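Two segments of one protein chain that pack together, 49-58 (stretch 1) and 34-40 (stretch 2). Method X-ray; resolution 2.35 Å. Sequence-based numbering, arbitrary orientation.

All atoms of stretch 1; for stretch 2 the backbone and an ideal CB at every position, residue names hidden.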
# COMPACT_ATOMS: atom_id res chain seq x y z
N PRO B 49 -7.50 -19.59 -27.60
CA PRO B 49 -7.58 -18.14 -27.37
C PRO B 49 -8.04 -17.83 -25.94
O PRO B 49 -7.78 -16.76 -25.43
CB PRO B 49 -8.62 -17.66 -28.41
CG PRO B 49 -9.35 -18.90 -28.84
CD PRO B 49 -8.33 -19.99 -28.75
N LEU B 50 -8.70 -18.79 -25.31
CA LEU B 50 -9.14 -18.63 -23.96
C LEU B 50 -7.97 -18.76 -23.01
O LEU B 50 -7.90 -18.06 -22.04
CB LEU B 50 -10.23 -19.65 -23.59
CG LEU B 50 -11.55 -19.55 -24.37
CD1 LEU B 50 -12.40 -20.78 -24.07
CD2 LEU B 50 -12.30 -18.26 -24.02
N PHE B 51 -7.05 -19.66 -23.32
CA PHE B 51 -5.83 -19.82 -22.56
C PHE B 51 -4.97 -18.59 -22.74
O PHE B 51 -4.38 -18.14 -21.79
CB PHE B 51 -5.03 -21.04 -23.03
CG PHE B 51 -5.37 -22.31 -22.33
CD1 PHE B 51 -5.14 -22.45 -20.99
CD2 PHE B 51 -5.83 -23.38 -23.02
CE1 PHE B 51 -5.41 -23.63 -20.33
CE2 PHE B 51 -6.10 -24.59 -22.38
CZ PHE B 51 -5.88 -24.71 -21.02
N ASP B 52 -4.94 -18.02 -23.94
CA ASP B 52 -4.14 -16.81 -24.18
C ASP B 52 -4.57 -15.67 -23.25
O ASP B 52 -3.72 -14.99 -22.68
CB ASP B 52 -4.29 -16.32 -25.63
CG ASP B 52 -3.68 -17.30 -26.69
OD1 ASP B 52 -2.89 -18.26 -26.37
OD2 ASP B 52 -3.99 -17.09 -27.89
N ASP B 53 -5.89 -15.50 -23.10
CA ASP B 53 -6.47 -14.52 -22.13
C ASP B 53 -6.13 -14.89 -20.69
O ASP B 53 -5.71 -14.05 -19.92
CB ASP B 53 -7.99 -14.41 -22.25
CG ASP B 53 -8.46 -13.87 -23.59
OD1 ASP B 53 -7.66 -13.20 -24.31
OD2 ASP B 53 -9.64 -14.11 -23.94
N LEU B 54 -6.29 -16.15 -20.33
CA LEU B 54 -5.99 -16.61 -18.99
C LEU B 54 -4.54 -16.35 -18.63
O LEU B 54 -4.27 -15.83 -17.57
CB LEU B 54 -6.28 -18.09 -18.90
CG LEU B 54 -5.97 -18.74 -17.56
CD1 LEU B 54 -6.80 -18.06 -16.48
CD2 LEU B 54 -6.33 -20.21 -17.57
N PHE B 55 -3.61 -16.74 -19.48
CA PHE B 55 -2.19 -16.49 -19.16
C PHE B 55 -1.76 -15.05 -19.22
O PHE B 55 -0.78 -14.64 -18.54
CB PHE B 55 -1.27 -17.34 -20.04
CG PHE B 55 -1.38 -18.82 -19.77
CD1 PHE B 55 -0.94 -19.33 -18.58
CD2 PHE B 55 -1.86 -19.68 -20.73
CE1 PHE B 55 -0.98 -20.69 -18.32
CE2 PHE B 55 -1.96 -21.05 -20.46
CZ PHE B 55 -1.50 -21.55 -19.26
N ARG B 56 -2.45 -14.26 -20.05
CA ARG B 56 -2.18 -12.83 -20.15
C ARG B 56 -2.52 -12.20 -18.79
O ARG B 56 -1.78 -11.35 -18.29
CB ARG B 56 -2.99 -12.17 -21.24
CG ARG B 56 -2.60 -10.71 -21.51
CD ARG B 56 -3.65 -9.94 -22.30
NE ARG B 56 -4.74 -9.47 -21.45
CZ ARG B 56 -6.00 -9.89 -21.45
NH1 ARG B 56 -6.85 -9.35 -20.58
NH2 ARG B 56 -6.44 -10.83 -22.30
N MSE B 57 -3.60 -12.66 -18.19
CA MSE B 57 -4.00 -12.18 -16.88
C MSE B 57 -3.04 -12.59 -15.80
O MSE B 57 -2.76 -11.82 -14.94
CB MSE B 57 -5.43 -12.64 -16.52
CG MSE B 57 -6.37 -11.93 -17.47
SE MSE B 57 -8.27 -12.16 -16.93
CE MSE B 57 -9.09 -11.51 -18.63
N GLN B 58 -2.63 -13.84 -15.81
CA GLN B 58 -1.66 -14.32 -14.89
C GLN B 58 -0.40 -13.47 -15.00
O GLN B 58 0.19 -13.13 -14.01
CB GLN B 58 -1.37 -15.81 -15.12
CG GLN B 58 -0.29 -16.46 -14.22
CD GLN B 58 1.14 -16.06 -14.52
OE1 GLN B 58 1.46 -15.59 -15.60
NE2 GLN B 58 2.01 -16.22 -13.54
N UNK B 34 -14.40 -17.61 -14.66
CA UNK B 34 -15.21 -17.75 -15.87
C UNK B 34 -14.43 -18.32 -17.05
O UNK B 34 -14.97 -19.14 -17.77
CB UNK B 34 -15.80 -16.39 -16.26
N UNK B 35 -13.17 -17.91 -17.24
CA UNK B 35 -12.29 -18.50 -18.28
C UNK B 35 -11.98 -19.93 -18.04
O UNK B 35 -11.95 -20.74 -18.97
CB UNK B 35 -10.97 -17.73 -18.38
N UNK B 36 -11.69 -20.25 -16.78
CA UNK B 36 -11.47 -21.63 -16.37
C UNK B 36 -12.73 -22.45 -16.71
O UNK B 36 -12.61 -23.51 -17.30
CB UNK B 36 -11.14 -21.71 -14.88
N UNK B 37 -13.92 -21.95 -16.36
CA UNK B 37 -15.18 -22.62 -16.68
C UNK B 37 -15.34 -22.84 -18.17
O UNK B 37 -15.61 -23.97 -18.58
CB UNK B 37 -16.36 -21.81 -16.15
N UNK B 38 -15.13 -21.79 -18.97
CA UNK B 38 -15.25 -21.89 -20.44
C UNK B 38 -14.27 -22.89 -21.04
O UNK B 38 -14.66 -23.72 -21.86
CB UNK B 38 -15.03 -20.52 -21.08
N UNK B 39 -13.00 -22.79 -20.64
CA UNK B 39 -11.97 -23.70 -21.11
C UNK B 39 -12.33 -25.16 -20.84
O UNK B 39 -12.10 -26.04 -21.67
CB UNK B 39 -10.63 -23.36 -20.45
N UNK B 40 -12.89 -25.41 -19.66
CA UNK B 40 -13.30 -26.75 -19.25
C UNK B 40 -14.54 -27.26 -19.96
O UNK B 40 -14.86 -28.41 -19.85
CB UNK B 40 -13.55 -26.77 -17.74

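Stretch 2 is a helical segment running nearly antiparallel to the helix of stretch 1, at 156° between their N-to-C directions and 9.8 Å between axes at closest approach. That spacing leaves room for side chains of moderate size between the backbones.

Position 34 has nothing of stretch 1 within 5.5 Å of its ideal CB, so almost any helix-tolerant residue would do. It is Ser 34, whose OG makes a weak hydrogen bond of 3.2 Å to OE1 of the residue at 38, one turn on.

Position 35 points toward stretch 1. Its ideal CB lies 4.6 Å from Leu 54 CD1 and 4.8 Å from Leu 50 O, before a hollow bordered by Leu 50, Asp 53, Leu 54 and Met 57. The carbonyl is already taken by the Leu 54 amide in the helix, so a flexible apolar chain such as leucine or methionine suits better than a polar one. The residue is Leu 35, a knob in that hole with chi1 m and chi2 t. Its CD2 lies 3.8 Å from Leu 50 CD2, while its CD1 sits 3.7 Å from Leu 54 N, 3.9 Å from Asp 53 CB and 4.3 Å from CE of Met 57, a selenomethionine.

Position 36 points away, and stretch 1 places little demand on it; helical angles favour no single type. It is Val 36, with no close contact here. Position 37 is out of reach and equally free: His 37.

Position 38 points toward the end of Leu 50, its ideal CB 4.0 Å from Leu 50 CD1. An apolar residue could cover that leucine, as could a long polar one lying along it with its aliphatic part. Gln 38 is found, its NE2 3.4 Å from Leu 50 CD2, a packing contact.

Position 39 faces Leu 50 and Phe 51, its ideal CB 4.8 Å from Leu 50 CD1 and 5.0 Å from Phe 51 CZ. The CA atoms of 39 and Leu 50 are 6.5 Å apart, the nearest pair in the register. Leucine, isoleucine or methionine could fill the space between leucine and ring. Ile 39 does so with both branches: CG1 packs 3.5 Å from Leu 50 CB, and CG2 3.7 Å from Phe 51 CZ. Beyond CG1, CD1 lies over a face of the Phe 51 ring in a CH-pi contact, 4.3 Å from its centroid, and reaches Leu 54 CD2 at 3.9 Å.

Position 40 meets nothing of stretch 1, so small or polar residues would serve. It is Gly 40.

Stretch 2, residues 34-40: SLVHQIG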
# COMPACT_ATOMS: atom_id res chain seq x y z
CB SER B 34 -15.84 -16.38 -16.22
OG SER B 34 -16.27 -16.28 -17.56
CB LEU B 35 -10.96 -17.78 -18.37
CG LEU B 35 -10.98 -16.51 -19.18
CD1 LEU B 35 -9.67 -15.78 -18.96
CD2 LEU B 35 -11.19 -16.81 -20.65
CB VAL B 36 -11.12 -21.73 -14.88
CG1 VAL B 36 -11.10 -23.19 -14.42
CG2 VAL B 36 -9.73 -21.11 -14.58
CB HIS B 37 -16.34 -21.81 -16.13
CG HIS B 37 -17.67 -22.48 -16.25
ND1 HIS B 37 -17.98 -23.64 -15.58
CD2 HIS B 37 -18.80 -22.10 -16.90
CE1 HIS B 37 -19.23 -23.98 -15.86
NE2 HIS B 37 -19.75 -23.06 -16.64
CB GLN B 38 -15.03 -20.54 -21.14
CG GLN B 38 -16.07 -19.47 -20.85
CD GLN B 38 -15.64 -18.08 -21.34
OE1 GLN B 38 -15.52 -17.13 -20.55
NE2 GLN B 38 -15.41 -17.96 -22.63
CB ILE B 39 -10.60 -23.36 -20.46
CG1 ILE B 39 -10.05 -22.07 -21.05
CG2 ILE B 39 -9.55 -24.45 -20.70
CD1 ILE B 39 -9.00 -21.40 -20.16
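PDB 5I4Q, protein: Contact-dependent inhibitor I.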